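Local atomic coordinates of toxin protein (Yersinia entomophaga, PDB entry 6AQK), a protein that probably acts as an ADP-ribosyltransferase, forming the C-terminal toxin domain of the RHS2 protein. Residues K133-E138 against M193-L198; Y114-E119 against L137-P142. All blocks are in the same frame, centred on the assembly; numbering follows the deposited sequence.

Contact 1. Residues K133-E138 against M193-L198; sequences KSMDLE and MKITSL. With PT (platinum (II) ion), chain C.
Edge strand 131-140 pairs antiparallel with strand 192-200, its inner neighbour in a mixed five-stranded sheet, with a beta bulge midway. Lys-133 and Leu-198 form one hydrogen-bonded pair, and Leu-137 and Ile-195 the next. Between them the register shifts by one residue. Met-135 N donates to Thr-196 O from above the carbonyl plane, 64° out of it. The bond from Ile-195 N to Leu-137 O, 2.6 Å, lies in the carbonyl plane and is short.

The tight side carries Met-135, Leu-137, Ile-195 and Leu-198, and helix 115-124 lies over it. Met-135 is bent at chi2 and chi3, so its CE comes 3.9 Å from Leu-198 CD1, while its CB rests on CG2 of Ile-195.

The opposite side, looser and facing solvent, carries Ser-134 and Glu-138, which pairs with Arg-192. Asp-136 turns its CB away from the neighbouring strand, but its carboxylate returns to Lys-194, whose extended chain turns at its last torsion (82°). Lys-194 NZ makes a salt bridge with Asp-136, meeting OD1 at 2.7 Å from above the carboxylate plane and OD2 by a weak bond.

A platinum(II) ion is bound by one atom from elsewhere in the structure and by Met-135 SD, at 2.1 Å.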
# COMPACT_ATOMS: atom_id res chain seq x y z
N LYS A 133 9.38 16.79 -8.57
CA LYS A 133 8.26 17.17 -9.37
C LYS A 133 7.12 17.35 -8.39
O LYS A 133 6.73 16.43 -7.69
CB LYS A 133 7.96 16.13 -10.41
CG LYS A 133 6.72 16.43 -11.23
CD LYS A 133 6.35 15.30 -12.18
CE LYS A 133 5.18 15.76 -13.05
NZ LYS A 133 4.90 14.75 -14.10
N SER A 134 6.61 18.58 -8.31
CA SER A 134 5.50 18.88 -7.50
C SER A 134 4.23 18.32 -8.07
O SER A 134 4.04 18.33 -9.28
CB SER A 134 5.38 20.39 -7.39
OG SER A 134 4.37 20.68 -6.47
N MET A 135 3.32 17.85 -7.20
CA MET A 135 2.03 17.25 -7.67
C MET A 135 0.87 17.73 -6.84
O MET A 135 1.03 18.22 -5.72
CB MET A 135 2.11 15.71 -7.55
CG MET A 135 3.33 15.09 -8.22
SD MET A 135 3.11 14.60 -9.93
CE MET A 135 2.30 13.01 -9.45
N ASP A 136 -0.34 17.44 -7.29
CA ASP A 136 -1.46 17.67 -6.45
C ASP A 136 -2.54 16.66 -6.69
O ASP A 136 -3.72 17.01 -6.84
CB ASP A 136 -1.97 19.09 -6.72
CG ASP A 136 -2.71 19.61 -5.57
OD1 ASP A 136 -2.04 19.90 -4.56
OD2 ASP A 136 -3.94 19.66 -5.62
N LEU A 137 -2.17 15.39 -6.63
CA LEU A 137 -3.02 14.37 -7.21
C LEU A 137 -3.69 13.62 -6.05
O LEU A 137 -3.01 13.08 -5.16
CB LEU A 137 -2.16 13.49 -8.13
CG LEU A 137 -2.82 12.26 -8.75
CD1 LEU A 137 -3.85 12.71 -9.74
CD2 LEU A 137 -1.84 11.28 -9.36
N GLU A 138 -5.03 13.56 -6.07
CA GLU A 138 -5.76 12.78 -5.10
C GLU A 138 -6.04 11.39 -5.68
O GLU A 138 -6.48 11.25 -6.83
CB GLU A 138 -7.04 13.48 -4.65
CG GLU A 138 -7.88 12.64 -3.69
CD GLU A 138 -9.02 13.37 -3.02
OE1 GLU A 138 -8.84 14.57 -2.69
OE2 GLU A 138 -10.07 12.73 -2.79
N MET A 193 -5.60 9.71 -0.36
CA MET A 193 -4.31 10.39 -0.19
C MET A 193 -4.12 11.44 -1.30
O MET A 193 -4.68 11.35 -2.39
CB MET A 193 -3.17 9.41 -0.17
CG MET A 193 -2.89 8.66 -1.45
SD MET A 193 -1.39 7.58 -1.37
CE MET A 193 -1.88 6.49 -0.07
N LYS A 194 -3.30 12.42 -0.99
CA LYS A 194 -2.95 13.49 -1.92
C LYS A 194 -1.46 13.42 -2.16
O LYS A 194 -0.74 13.56 -1.19
CB LYS A 194 -3.36 14.82 -1.30
CG LYS A 194 -3.05 16.03 -2.16
CD LYS A 194 -3.35 17.22 -1.27
CE LYS A 194 -2.87 18.56 -1.81
NZ LYS A 194 -3.88 19.05 -2.79
N ILE A 195 -1.06 13.09 -3.38
CA ILE A 195 0.35 13.04 -3.75
C ILE A 195 0.77 14.50 -3.89
O ILE A 195 0.18 15.25 -4.71
CB ILE A 195 0.61 12.32 -5.06
CG1 ILE A 195 -0.07 10.93 -5.10
CG2 ILE A 195 2.14 12.21 -5.32
CD1 ILE A 195 0.27 10.04 -3.93
N THR A 196 1.79 14.89 -3.13
CA THR A 196 2.29 16.24 -3.25
C THR A 196 3.62 16.40 -3.94
O THR A 196 3.91 17.51 -4.43
CB THR A 196 2.33 16.95 -1.90
OG1 THR A 196 3.28 16.30 -1.07
CG2 THR A 196 0.96 16.81 -1.23
N SER A 197 4.44 15.36 -4.00
CA SER A 197 5.80 15.52 -4.56
C SER A 197 6.38 14.18 -4.94
O SER A 197 6.18 13.18 -4.17
CB SER A 197 6.72 16.11 -3.49
OG SER A 197 7.91 16.40 -4.16
N LEU A 198 7.10 14.12 -6.06
CA LEU A 198 7.93 12.95 -6.39
C LEU A 198 9.33 13.44 -6.43
O LEU A 198 9.57 14.55 -6.97
CB LEU A 198 7.61 12.38 -7.73
CG LEU A 198 6.14 12.12 -7.93
CD1 LEU A 198 5.97 11.70 -9.37
CD2 LEU A 198 5.64 11.09 -6.89
PT PT C . 1.36 14.78 -11.02

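Contact 2. Residues Y114-E119 against L137-P142; sequences YSWLAE and LEIKSP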
# COMPACT_ATOMS: atom_id res chain seq x y z
N TYR A 114 0.76 2.74 -10.88
CA TYR A 114 0.68 4.20 -10.76
C TYR A 114 1.40 4.79 -11.97
O TYR A 114 2.63 4.80 -12.05
CB TYR A 114 1.37 4.66 -9.48
CG TYR A 114 0.77 4.09 -8.19
CD1 TYR A 114 -0.54 4.39 -7.79
CD2 TYR A 114 1.54 3.32 -7.35
CE1 TYR A 114 -1.04 3.93 -6.61
CE2 TYR A 114 1.02 2.82 -6.17
CZ TYR A 114 -0.28 3.11 -5.82
OH TYR A 114 -0.72 2.59 -4.60
N SER A 115 0.61 5.21 -12.95
CA SER A 115 1.19 5.66 -14.25
C SER A 115 2.05 6.93 -14.11
O SER A 115 3.04 7.13 -14.85
CB SER A 115 0.06 5.88 -15.28
OG SER A 115 -0.82 6.90 -14.91
N TRP A 116 1.67 7.77 -13.16
CA TRP A 116 2.43 9.00 -12.80
C TRP A 116 3.81 8.67 -12.24
O TRP A 116 4.79 9.36 -12.54
CB TRP A 116 1.66 9.88 -11.83
CG TRP A 116 0.94 9.14 -10.67
CD1 TRP A 116 -0.33 8.63 -10.70
CD2 TRP A 116 1.47 8.83 -9.36
NE1 TRP A 116 -0.63 8.02 -9.47
CE2 TRP A 116 0.47 8.15 -8.65
CE3 TRP A 116 2.69 9.08 -8.72
CZ2 TRP A 116 0.66 7.70 -7.35
CZ3 TRP A 116 2.87 8.64 -7.46
CH2 TRP A 116 1.87 7.97 -6.77
N LEU A 117 3.88 7.56 -11.50
CA LEU A 117 5.14 7.12 -10.98
C LEU A 117 6.02 6.53 -12.08
O LEU A 117 7.21 6.90 -12.21
CB LEU A 117 4.91 6.12 -9.84
CG LEU A 117 6.15 5.56 -9.17
CD1 LEU A 117 6.94 6.70 -8.53
CD2 LEU A 117 5.74 4.46 -8.17
N ALA A 118 5.43 5.68 -12.91
CA ALA A 118 6.14 5.07 -14.05
C ALA A 118 6.80 6.17 -14.94
O ALA A 118 7.97 6.11 -15.30
CB ALA A 118 5.18 4.21 -14.89
N GLU A 119 6.02 7.18 -15.22
CA GLU A 119 6.47 8.34 -16.02
C GLU A 119 7.65 9.04 -15.41
O GLU A 119 8.68 9.29 -16.10
CB GLU A 119 5.30 9.32 -16.19
CG GLU A 119 5.61 10.64 -16.91
CD GLU A 119 5.60 10.50 -18.42
OE1 GLU A 119 4.71 11.12 -19.07
OE2 GLU A 119 6.44 9.76 -18.95
N LEU A 137 -2.17 15.39 -6.63
CA LEU A 137 -3.02 14.37 -7.21
C LEU A 137 -3.69 13.62 -6.05
O LEU A 137 -3.01 13.08 -5.16
CB LEU A 137 -2.16 13.49 -8.13
CG LEU A 137 -2.82 12.26 -8.75
CD1 LEU A 137 -3.85 12.71 -9.74
CD2 LEU A 137 -1.84 11.28 -9.36
N GLU A 138 -5.03 13.56 -6.07
CA GLU A 138 -5.76 12.78 -5.10
C GLU A 138 -6.04 11.39 -5.68
O GLU A 138 -6.48 11.25 -6.83
CB GLU A 138 -7.04 13.48 -4.65
CG GLU A 138 -7.88 12.64 -3.69
CD GLU A 138 -9.02 13.37 -3.02
OE1 GLU A 138 -8.84 14.57 -2.69
OE2 GLU A 138 -10.07 12.73 -2.79
N ILE A 139 -5.76 10.36 -4.88
CA ILE A 139 -6.00 9.00 -5.28
C ILE A 139 -6.72 8.25 -4.14
O ILE A 139 -6.62 8.62 -2.96
CB ILE A 139 -4.71 8.26 -5.72
CG1 ILE A 139 -3.75 8.03 -4.59
CG2 ILE A 139 -3.93 8.97 -6.85
CD1 ILE A 139 -2.79 6.89 -4.88
N LYS A 140 -7.44 7.20 -4.52
CA LYS A 140 -7.98 6.24 -3.58
C LYS A 140 -7.08 5.01 -3.65
O LYS A 140 -6.89 4.47 -4.69
CB LYS A 140 -9.41 5.80 -3.98
CG LYS A 140 -10.51 6.81 -3.84
CD LYS A 140 -11.86 6.15 -4.21
CE LYS A 140 -13.01 7.16 -4.20
NZ LYS A 140 -12.94 8.12 -3.04
N SER A 141 -6.56 4.55 -2.52
CA SER A 141 -5.48 3.61 -2.55
C SER A 141 -6.11 2.27 -2.95
O SER A 141 -7.21 1.92 -2.49
CB SER A 141 -4.83 3.52 -1.18
OG SER A 141 -3.94 2.44 -1.18
N PRO A 142 -5.45 1.56 -3.85
CA PRO A 142 -6.04 0.33 -4.33
C PRO A 142 -5.64 -0.88 -3.54
O PRO A 142 -5.85 -2.03 -4.02
CB PRO A 142 -5.48 0.23 -5.77
CG PRO A 142 -4.12 0.77 -5.65
CD PRO A 142 -4.23 1.91 -4.63
O HOH W 1 -2.12 4.16 -2.92
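Leu-137 begins the contact by laying one methyl on an indole. Its CD2 stands over one face of the Trp-116 five-membered ring, 3.5 Å from the centroid and 21° off the ring normal. This is a CH-pi contact. The closest ring atom is Trp-116 CD1, 3.3 Å from Leu-137 CD2. Trp-116 holds its CG in the crowded position between the backbone N and the carbonyl carbon (chi1 43°), and its CB points at the strand. The other face of the indole is covered by CB of Tyr-114, so the ring is held between its own helix start and the strand.

Ile-139 comes next on the same side of the strand. Its CD1 serves both aromatic residues. It lies 3.8 Å from Tyr-114 CE1, and the two side chains cross at about a right angle. The same methyl reaches the edge of the indole near CZ2, a looser contact at 4.3 Å.

Ser-141 follows where the strand has ended. A water lies 2.7 Å from Tyr-114 OH and 3.0 Å from Ser-141 OG and joins the two. Ser-141 OG also bonds to Leu-143 O, which ties it to the loop that follows.

Pro-142 closes the segment. Its CD meets Tyr-114 OH tip to tip, at 3.6 Å.

Tyr-114 is the N-cap residue of helix 115-124, and its carbonyl accepts from Ala-118 N. The arrangement is alpha-on-beta packing: the first turn of a helix lies against one face of a sheet's edge strand.

In the fold
Both contacts use strand 131-140 and share Leu-137 and Glu-138. Contact 1 is partly buried and joins this edge strand to strand 192-200. Backbone hydrogen bonds carry it, with a salt bridge on its outer side. Contact 2 is a surface contact that sets helix 115-124 against the same edge strand. It has no direct hydrogen bond across its segments and relies on aromatic and aliphatic groups and one water. The centres of contact 1 and contact 2 are about 9 Å apart. Trp-116 connects them, since its ring also packs on Ile-195 and Leu-198. The pairing of contact 1 probably continues into contact 2 through Met-193 O and Ile-139 N.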